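Local atomic coordinates of ankyrin repeat domain protein (Legionella pneumophila subsp. pneumophila, PDB entry 6MCA), a protein that is an ankyrin-repeat effector of Legionella, with a cysteine protease-like region, that interacts with the host LARP7 component of the 7SK snRNP complex. Residues A156-V169 / E180-V194. Numbering follows the deposited sequence. Where two conformers were deposited one is given.
Sequences AKLIGHRFELQGDV and ELDYEGFILEFTVAV
Y183 fills the angle between helix 147-162 and the antiparallel beta hairpin 168-172/178-182, its ring touched by L165 over one face and by V169 obliquely, near the hydroxyl. The L165 methyl makes a CH-pi contact, CD1 standing 3.9 Å from the ring centroid and 19° off the normal. The phenol end lies against V169, whose CB is 3.3 Å from Y183 OH, while Y183 CD1 packs on G160 CA at 3.5 Å. Reciprocal backbone bonds between V169 and L181 define the hairpin register, and just past the strand ends Y183 N donates to G167 O (3.0 Å). D182 OD1 accepts from E184 N in an Asx turn where the chain leaves the strand, and E184 OE2 receives G167 N at 2.9 Å, from above the carboxylate plane.

K157 ties the helix to this turn. Bent at both chi2 and chi3 (-65° and -62°), its chain runs past L181, and NZ donates to D182 O (3.0 Å, nearly in line with its C=O) and to G185 O. Water 1 links K157 NZ and K157 O to Y183 O and sits over the H161 ring, which also stacks with W349. At the start of helix 188-202, water 2 bonds H161 NE2, I187 N and T191 OG1; the last also donates to I187 O, 2.7 Å away, from the opposite face to T191 N.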
ATOM      1  N   ALA A 156       3.307   4.636   9.611  1.00 26.85           N
ATOM      2  CA  ALA A 156       3.270   6.012   9.129  1.00 26.24           C
ATOM      3  C   ALA A 156       2.464   6.124   7.843  1.00 26.26           C
ATOM      4  O   ALA A 156       1.664   7.056   7.686  1.00 30.19           O
ATOM      5  CB  ALA A 156       4.691   6.535   8.922  1.00 33.02           C
ATOM      6  N   LYS A 157       2.652   5.184   6.911  1.00 26.93           N
ATOM      7  CA  LYS A 157       1.870   5.213   5.679  1.00 30.07           C
ATOM      8  C   LYS A 157       0.386   5.019   5.965  1.00 30.97           C
ATOM      9  O   LYS A 157      -0.461   5.740   5.416  1.00 32.12           O
ATOM     10  CB  LYS A 157       2.374   4.139   4.714  1.00 26.01           C
ATOM     11  CG  LYS A 157       3.739   4.427   4.111  1.00 25.94           C
ATOM     12  CD  LYS A 157       3.706   5.655   3.218  1.00 36.14           C
ATOM     13  CE  LYS A 157       2.775   5.453   2.034  1.00 31.31           C
ATOM     14  NZ  LYS A 157       2.567   6.718   1.278  1.00 40.47           N
ATOM     15  N   LEU A 158       0.053   4.059   6.833  1.00 33.87           N
ATOM     16  CA  LEU A 158      -1.346   3.800   7.151  1.00 32.74           C
ATOM     17  C   LEU A 158      -1.991   5.005   7.823  1.00 33.60           C
ATOM     18  O   LEU A 158      -3.153   5.324   7.555  1.00 29.25           O
ATOM     19  CB  LEU A 158      -1.459   2.560   8.038  1.00 27.29           C
ATOM     20  CG  LEU A 158      -2.873   2.094   8.386  1.00 32.59           C
ATOM     21  CD1 LEU A 158      -3.652   1.765   7.122  1.00 28.78           C
ATOM     22  CD2 LEU A 158      -2.825   0.894   9.316  1.00 28.31           C
ATOM     23  N   ILE A 159      -1.250   5.695   8.692  1.00 29.14           N
ATOM     24  CA  ILE A 159      -1.798   6.872   9.356  1.00 24.18           C
ATOM     25  C   ILE A 159      -1.979   8.011   8.362  1.00 29.59           C
ATOM     26  O   ILE A 159      -3.013   8.693   8.363  1.00 29.59           O
ATOM     27  CB  ILE A 159      -0.904   7.282  10.539  1.00 31.53           C
ATOM     28  CG1 ILE A 159      -1.267   6.464  11.779  1.00 25.46           C
ATOM     29  CG2 ILE A 159      -1.027   8.773  10.818  1.00 21.06           C
ATOM     30  CD1 ILE A 159      -0.446   6.805  12.990  1.00 42.26           C
ATOM     31  N   GLY A 160      -0.987   8.236   7.497  1.00 20.89           N
ATOM     32  CA  GLY A 160      -1.118   9.283   6.499  1.00 32.73           C
ATOM     33  C   GLY A 160      -2.295   9.060   5.570  1.00 28.52           C
ATOM     34  O   GLY A 160      -2.942  10.013   5.133  1.00 32.67           O
ATOM     35  N   HIS A 161      -2.596   7.797   5.266  1.00 33.16           N
ATOM     36  CA  HIS A 161      -3.728   7.514   4.386  1.00 23.13           C
ATOM     37  C   HIS A 161      -5.059   7.600   5.129  1.00 26.91           C
ATOM     38  O   HIS A 161      -5.997   8.252   4.658  1.00 34.28           O
ATOM     39  CB  HIS A 161      -3.557   6.139   3.740  1.00 26.60           C
ATOM     40  CG  HIS A 161      -2.527   6.108   2.654  1.00 32.29           C
ATOM     41  ND1 HIS A 161      -2.422   7.097   1.700  1.00 31.17           N
ATOM     42  CD2 HIS A 161      -1.558   5.206   2.370  1.00 30.33           C
ATOM     43  CE1 HIS A 161      -1.432   6.806   0.876  1.00 35.81           C
ATOM     44  NE2 HIS A 161      -0.891   5.664   1.260  1.00 40.85           N
ATOM     45  N   ARG A 162      -5.159   6.949   6.293  1.00 35.51           N
ATOM     46  CA  ARG A 162      -6.428   6.904   7.016  1.00 34.20           C
ATOM     47  C   ARG A 162      -6.852   8.287   7.490  1.00 32.72           C
ATOM     48  O   ARG A 162      -8.038   8.634   7.433  1.00 27.04           O
ATOM     49  CB  ARG A 162      -6.321   5.950   8.206  1.00 23.51           C
ATOM     50  CG  ARG A 162      -6.209   4.485   7.831  1.00 24.81           C
ATOM     51  CD  ARG A 162      -7.523   3.935   7.310  1.00 29.33           C
ATOM     52  NE  ARG A 162      -7.465   2.484   7.158  1.00 35.03           N
ATOM     53  CZ  ARG A 162      -8.197   1.794   6.290  1.00 36.29           C
ATOM     54  NH1 ARG A 162      -9.047   2.420   5.488  1.00 35.90           N
ATOM     55  NH2 ARG A 162      -8.073   0.475   6.221  1.00 24.45           N
ATOM     56  N   PHE A 163      -5.904   9.087   7.970  1.00 28.70           N
ATOM     57  CA  PHE A 163      -6.196  10.426   8.461  1.00 33.49           C
ATOM     58  C   PHE A 163      -6.057  11.496   7.386  1.00 37.44           C
ATOM     59  O   PHE A 163      -6.227  12.682   7.691  1.00 38.18           O
ATOM     60  CB  PHE A 163      -5.290  10.759   9.652  1.00 33.81           C
ATOM     61  CG  PHE A 163      -5.635  10.001  10.903  1.00 34.39           C
ATOM     62  CD1 PHE A 163      -6.664  10.429  11.727  1.00 34.82           C
ATOM     63  CD2 PHE A 163      -4.937   8.856  11.252  1.00 35.96           C
ATOM     64  CE1 PHE A 163      -6.988   9.732  12.877  1.00 34.24           C
ATOM     65  CE2 PHE A 163      -5.256   8.155  12.402  1.00 31.01           C
ATOM     66  CZ  PHE A 163      -6.282   8.594  13.215  1.00 32.48           C
ATOM     67  N   GLU A 164      -5.753  11.104   6.146  1.00 39.33           N
ATOM     68  CA  GLU A 164      -5.675  12.026   5.009  1.00 39.25           C
ATOM     69  C   GLU A 164      -4.691  13.164   5.274  1.00 35.56           C
ATOM     70  O   GLU A 164      -4.973  14.331   4.999  1.00 38.43           O
ATOM     71  CB  GLU A 164      -7.057  12.576   4.650  1.00 21.75           C
ATOM     72  CG  GLU A 164      -8.042  11.516   4.183  1.00 46.32           C
ATOM     73  CD  GLU A 164      -9.376  12.103   3.769  1.00 60.34           C
ATOM     74  OE1 GLU A 164     -10.407  11.416   3.932  1.00 77.45           O
ATOM     75  OE2 GLU A 164      -9.395  13.253   3.281  1.00 79.59           O
ATOM     76  N   LEU A 165      -3.523  12.820   5.808  1.00 38.52           N
ATOM     77  CA  LEU A 165      -2.513  13.819   6.116  1.00 33.94           C
ATOM     78  C   LEU A 165      -1.809  14.287   4.848  1.00 38.21           C
ATOM     79  O   LEU A 165      -1.615  13.522   3.899  1.00 36.62           O
ATOM     80  CB  LEU A 165      -1.488  13.260   7.104  1.00 30.39           C
ATOM     81  CG  LEU A 165      -2.048  12.723   8.422  1.00 37.21           C
ATOM     82  CD1 LEU A 165      -0.926  12.209   9.312  1.00 38.95           C
ATOM     83  CD2 LEU A 165      -2.855  13.796   9.133  1.00 38.58           C
ATOM     84  N   GLN A 166      -1.427  15.559   4.842  1.00 44.83           N
ATOM     85  CA  GLN A 166      -0.699  16.161   3.736  1.00 50.10           C
ATOM     86  C   GLN A 166       0.742  16.431   4.147  1.00 44.00           C
ATOM     87  O   GLN A 166       1.041  16.644   5.326  1.00 41.71           O
ATOM     88  CB  GLN A 166      -1.363  17.465   3.281  1.00 35.24           C
ATOM     89  CG  GLN A 166      -2.775  17.293   2.744  1.00 50.28           C
ATOM     90  CD  GLN A 166      -3.291  18.543   2.056  1.00 78.04           C
ATOM     91  OE1 GLN A 166      -2.697  19.616   2.169  1.00 84.79           O
ATOM     92  NE2 GLN A 166      -4.400  18.409   1.339  1.00 89.19           N
ATOM     93  N   GLY A 167       1.633  16.419   3.164  1.00 38.90           N
ATOM     94  CA  GLY A 167       3.031  16.712   3.411  1.00 36.19           C
ATOM     95  C   GLY A 167       3.856  15.468   3.674  1.00 56.45           C
ATOM     96  O   GLY A 167       3.478  14.339   3.347  1.00 47.58           O
ATOM     97  N   ASP A 168       5.015  15.692   4.282  1.00 46.24           N
ATOM     98  CA  ASP A 168       5.972  14.640   4.579  1.00 45.83           C
ATOM     99  C   ASP A 168       6.095  14.438   6.083  1.00 51.45           C
ATOM    100  O   ASP A 168       5.567  15.208   6.890  1.00 44.74           O
ATOM    101  CB  ASP A 168       7.348  14.970   3.984  1.00 65.22           C
ATOM    102  CG  ASP A 168       7.301  15.194   2.487  1.00 89.17           C
ATOM    103  OD1 ASP A 168       6.649  14.394   1.784  1.00 81.42           O
ATOM    104  OD2 ASP A 168       7.920  16.170   2.014  1.00 86.59           O
ATOM    105  N   VAL A 169       6.802  13.371   6.449  1.00 42.26           N
ATOM    106  CA  VAL A 169       7.210  13.142   7.832  1.00 40.05           C
ATOM    107  C   VAL A 169       8.459  12.275   7.809  1.00 36.35           C
ATOM    108  O   VAL A 169       8.643  11.444   6.919  1.00 40.14           O
ATOM    109  CB  VAL A 169       6.086  12.500   8.682  1.00 45.43           C
ATOM    110  CG1 VAL A 169       5.991  11.002   8.423  1.00 37.98           C
ATOM    111  CG2 VAL A 169       6.312  12.782  10.162  1.00 45.69           C
ATOM    112  N   GLU A 180      12.822  10.690   4.731  1.00 46.59           N
ATOM    113  CA  GLU A 180      11.532  11.301   4.456  1.00 47.86           C
ATOM    114  C   GLU A 180      10.533  10.265   3.957  1.00 39.92           C
ATOM    115  O   GLU A 180      10.886   9.310   3.259  1.00 51.60           O
ATOM    116  CB  GLU A 180      11.676  12.423   3.427  1.00 41.55           C
ATOM    117  CG  GLU A 180      12.026  13.776   4.028  1.00 92.16           C
ATOM    118  CD  GLU A 180      11.344  14.926   3.313  1.00 96.86           C
ATOM    119  OE1 GLU A 180      10.724  14.689   2.254  1.00 83.54           O
ATOM    120  OE2 GLU A 180      11.428  16.069   3.811  1.00 91.72           O
ATOM    121  N   LEU A 181       9.271  10.473   4.320  1.00 43.48           N
ATOM    122  CA  LEU A 181       8.165   9.616   3.924  1.00 43.22           C
ATOM    123  C   LEU A 181       7.018  10.516   3.501  1.00 43.22           C
ATOM    124  O   LEU A 181       6.644  11.439   4.236  1.00 48.89           O
ATOM    125  CB  LEU A 181       7.738   8.693   5.074  1.00 43.30           C
ATOM    126  CG  LEU A 181       6.505   7.801   4.898  1.00 52.87           C
ATOM    127  CD1 LEU A 181       6.735   6.464   5.575  1.00 38.48           C
ATOM    128  CD2 LEU A 181       5.251   8.462   5.459  1.00 38.00           C
ATOM    129  N   ASP A 182       6.467  10.248   2.321  1.00 41.46           N
ATOM    130  CA  ASP A 182       5.411  11.070   1.740  1.00 46.08           C
ATOM    131  C   ASP A 182       4.059  10.528   2.194  1.00 37.50           C
ATOM    132  O   ASP A 182       3.677   9.410   1.832  1.00 43.37           O
ATOM    133  CB  ASP A 182       5.526  11.078   0.218  1.00 40.36           C
ATOM    134  CG  ASP A 182       4.537  12.020  -0.439  1.00 39.37           C
ATOM    135  OD1 ASP A 182       3.913  12.833   0.276  1.00 49.16           O
ATOM    136  OD2 ASP A 182       4.384  11.946  -1.677  1.00 45.38           O
ATOM    137  N   TYR A 183       3.339  11.325   2.989  1.00 32.26           N
ATOM    138  CA  TYR A 183       2.003  10.933   3.429  1.00 33.65           C
ATOM    139  C   TYR A 183       1.066  10.702   2.251  1.00 42.09           C
ATOM    140  O   TYR A 183       0.166   9.859   2.328  1.00 43.59           O
ATOM    141  CB  TYR A 183       1.414  12.009   4.344  1.00 32.32           C
ATOM    142  CG  TYR A 183       1.850  11.940   5.790  1.00 39.45           C
ATOM    143  CD1 TYR A 183       2.076  10.720   6.415  1.00 30.16           C
ATOM    144  CD2 TYR A 183       2.024  13.100   6.534  1.00 43.70           C
ATOM    145  CE1 TYR A 183       2.467  10.661   7.741  1.00 33.37           C
ATOM    146  CE2 TYR A 183       2.415  13.049   7.857  1.00 44.44           C
ATOM    147  CZ  TYR A 183       2.635  11.828   8.456  1.00 39.01           C
ATOM    148  OH  TYR A 183       3.025  11.777   9.773  1.00 44.75           O
ATOM    149  N   GLU A 184       1.260  11.438   1.158  1.00 39.89           N
ATOM    150  CA  GLU A 184       0.334  11.431   0.034  1.00 38.99           C
ATOM    151  C   GLU A 184       0.740  10.478  -1.082  1.00 36.27           C
ATOM    152  O   GLU A 184      -0.042  10.280  -2.018  1.00 38.48           O
ATOM    153  CB  GLU A 184       0.194  12.849  -0.531  1.00 38.59           C
ATOM    154  CG  GLU A 184       0.044  13.919   0.541  1.00 53.12           C
ATOM    155  CD  GLU A 184       0.093  15.327  -0.020  1.00 58.94           C
ATOM    156  OE1 GLU A 184      -0.812  15.690  -0.801  1.00 62.17           O
ATOM    157  OE2 GLU A 184       1.037  16.071   0.322  1.00 59.45           O
ATOM    158  N   GLY A 185       1.930   9.887  -1.012  1.00 34.11           N
ATOM    159  CA  GLY A 185       2.358   8.969  -2.055  1.00 36.03           C
ATOM    160  C   GLY A 185       1.576   7.670  -1.989  1.00 37.27           C
ATOM    161  O   GLY A 185       1.458   7.051  -0.924  1.00 40.67           O
ATOM    162  N   PHE A 186       1.037   7.248  -3.129  1.00 36.01           N
ATOM    163  CA  PHE A 186       0.242   6.032  -3.216  1.00 33.47           C
ATOM    164  C   PHE A 186       1.080   4.905  -3.806  1.00 27.82           C
ATOM    165  O   PHE A 186       1.736   5.086  -4.836  1.00 31.49           O
ATOM    166  CB  PHE A 186      -1.013   6.253  -4.064  1.00 27.38           C
ATOM    167  CG  PHE A 186      -1.850   5.018  -4.239  1.00 33.42           C
ATOM    168  CD1 PHE A 186      -2.721   4.609  -3.243  1.00 29.30           C
ATOM    169  CD2 PHE A 186      -1.762   4.262  -5.397  1.00 28.56           C
ATOM    170  CE1 PHE A 186      -3.492   3.471  -3.400  1.00 27.61           C
ATOM    171  CE2 PHE A 186      -2.529   3.123  -5.560  1.00 34.68           C
ATOM    172  CZ  PHE A 186      -3.396   2.728  -4.559  1.00 22.85           C
ATOM    173  N   ILE A 187       1.052   3.747  -3.148  1.00 22.28           N
ATOM    174  CA  ILE A 187       1.735   2.545  -3.612  1.00 19.38           C
ATOM    175  C   ILE A 187       0.702   1.429  -3.675  1.00 26.84           C
ATOM    176  O   ILE A 187       0.100   1.080  -2.653  1.00 33.67           O
ATOM    177  CB  ILE A 187       2.907   2.154  -2.697  1.00 25.16           C
ATOM    178  CG1 ILE A 187       3.817   3.361  -2.453  1.00 24.00           C
ATOM    179  CG2 ILE A 187       3.695   1.005  -3.304  1.00 17.08           C
ATOM    180  CD1 ILE A 187       4.809   3.165  -1.330  1.00 31.41           C
ATOM    181  N   LEU A 188       0.506   0.863  -4.868  1.00 26.64           N
ATOM    182  CA  LEU A 188      -0.635  -0.022  -5.097  1.00 24.34           C
ATOM    183  C   LEU A 188      -0.472  -1.356  -4.377  1.00 21.44           C
ATOM    184  O   LEU A 188      -1.366  -1.785  -3.639  1.00 28.62           O
ATOM    185  CB  LEU A 188      -0.834  -0.237  -6.598  1.00 23.40           C
ATOM    186  CG  LEU A 188      -2.045  -1.078  -7.002  1.00 29.85           C
ATOM    187  CD1 LEU A 188      -3.328  -0.464  -6.465  1.00 23.34           C
ATOM    188  CD2 LEU A 188      -2.110  -1.228  -8.513  1.00 27.59           C
ATOM    189  N   GLU A 189       0.654  -2.041  -4.599  1.00 20.03           N
ATOM    190  CA  GLU A 189       0.864  -3.342  -3.968  1.00 32.43           C
ATOM    191  C   GLU A 189       0.907  -3.216  -2.451  1.00 28.53           C
ATOM    192  O   GLU A 189       0.329  -4.043  -1.728  1.00 28.72           O
ATOM    193  CB  GLU A 189       2.155  -3.972  -4.494  1.00 30.67           C
ATOM    194  CG  GLU A 189       2.257  -3.991  -6.012  1.00 39.34           C
ATOM    195  CD  GLU A 189       3.399  -4.855  -6.513  1.00 45.84           C
ATOM    196  OE1 GLU A 189       3.342  -6.088  -6.323  1.00 57.65           O
ATOM    197  OE2 GLU A 189       4.352  -4.300  -7.098  1.00 58.59           O
ATOM    198  N   PHE A 190       1.591  -2.182  -1.953  1.00 23.36           N
ATOM    199  CA  PHE A 190       1.577  -1.896  -0.525  1.00 27.10           C
ATOM    200  C   PHE A 190       0.155  -1.692  -0.023  1.00 29.54           C
ATOM    201  O   PHE A 190      -0.210  -2.193   1.045  1.00 29.93           O
ATOM    202  CB  PHE A 190       2.433  -0.662  -0.232  1.00 23.38           C
ATOM    203  CG  PHE A 190       2.311  -0.155   1.179  1.00 25.61           C
ATOM    204  CD1 PHE A 190       3.062  -0.718   2.198  1.00 30.26           C
ATOM    205  CD2 PHE A 190       1.452   0.889   1.484  1.00 30.17           C
ATOM    206  CE1 PHE A 190       2.957  -0.253   3.495  1.00 23.87           C
ATOM    207  CE2 PHE A 190       1.340   1.356   2.779  1.00 37.77           C
ATOM    208  CZ  PHE A 190       2.095   0.785   3.786  1.00 32.59           C
ATOM    209  N   THR A 191      -0.661  -0.955  -0.783  1.00 25.06           N
ATOM    210  CA  THR A 191      -2.031  -0.690  -0.357  1.00 16.17           C
ATOM    211  C   THR A 191      -2.848  -1.975  -0.290  1.00 28.22           C
ATOM    212  O   THR A 191      -3.594  -2.192   0.671  1.00 21.91           O
ATOM    213  CB  THR A 191      -2.692   0.319  -1.299  1.00 31.47           C
ATOM    214  OG1 THR A 191      -2.066   1.599  -1.142  1.00 31.59           O
ATOM    215  CG2 THR A 191      -4.173   0.453  -0.990  1.00 20.29           C
ATOM    216  N   VAL A 192      -2.716  -2.842  -1.295  1.00 19.07           N
ATOM    217  CA  VAL A 192      -3.447  -4.108  -1.286  1.00 21.40           C
ATOM    218  C   VAL A 192      -3.050  -4.941  -0.073  1.00 25.41           C
ATOM    219  O   VAL A 192      -3.906  -5.473   0.653  1.00 27.31           O
ATOM    220  CB  VAL A 192      -3.207  -4.873  -2.600  1.00 31.36           C
ATOM    221  CG1 VAL A 192      -3.895  -6.228  -2.562  1.00 25.36           C
ATOM    222  CG2 VAL A 192      -3.694  -4.058  -3.787  1.00 27.03           C
ATOM    223  N   ALA A 193      -1.741  -5.053   0.173  1.00 27.23           N
ATOM    224  CA  ALA A 193      -1.267  -5.845   1.304  1.00 36.87           C
ATOM    225  C   ALA A 193      -1.770  -5.279   2.630  1.00 26.42           C
ATOM    226  O   ALA A 193      -2.247  -6.030   3.495  1.00 30.64           O
ATOM    227  CB  ALA A 193       0.259  -5.916   1.289  1.00 27.45           C
ATOM    228  N   VAL A 194      -1.685  -3.958   2.800  0.77 22.69           N
ATOM    229  CA  VAL A 194      -2.072  -3.358   4.070  0.77 25.92           C
ATOM    230  C   VAL A 194      -3.582  -3.424   4.265  0.77 27.54           C
ATOM    231  O   VAL A 194      -4.056  -3.560   5.397  0.77 29.02           O
ATOM    232  CB  VAL A 194      -1.530  -1.917   4.167  0.77 26.97           C
ATOM    233  CG1 VAL A 194      -2.490  -0.913   3.542  0.77 26.19           C
ATOM    234  CG2 VAL A 194      -1.239  -1.557   5.616  0.77 31.08           C
TER
HETATM  235  O   HOH W   1       0.726   7.553   3.635  1.00 30.26           O
HETATM  236  O   HOH W   2       0.031   3.685  -0.334  1.00 31.41           O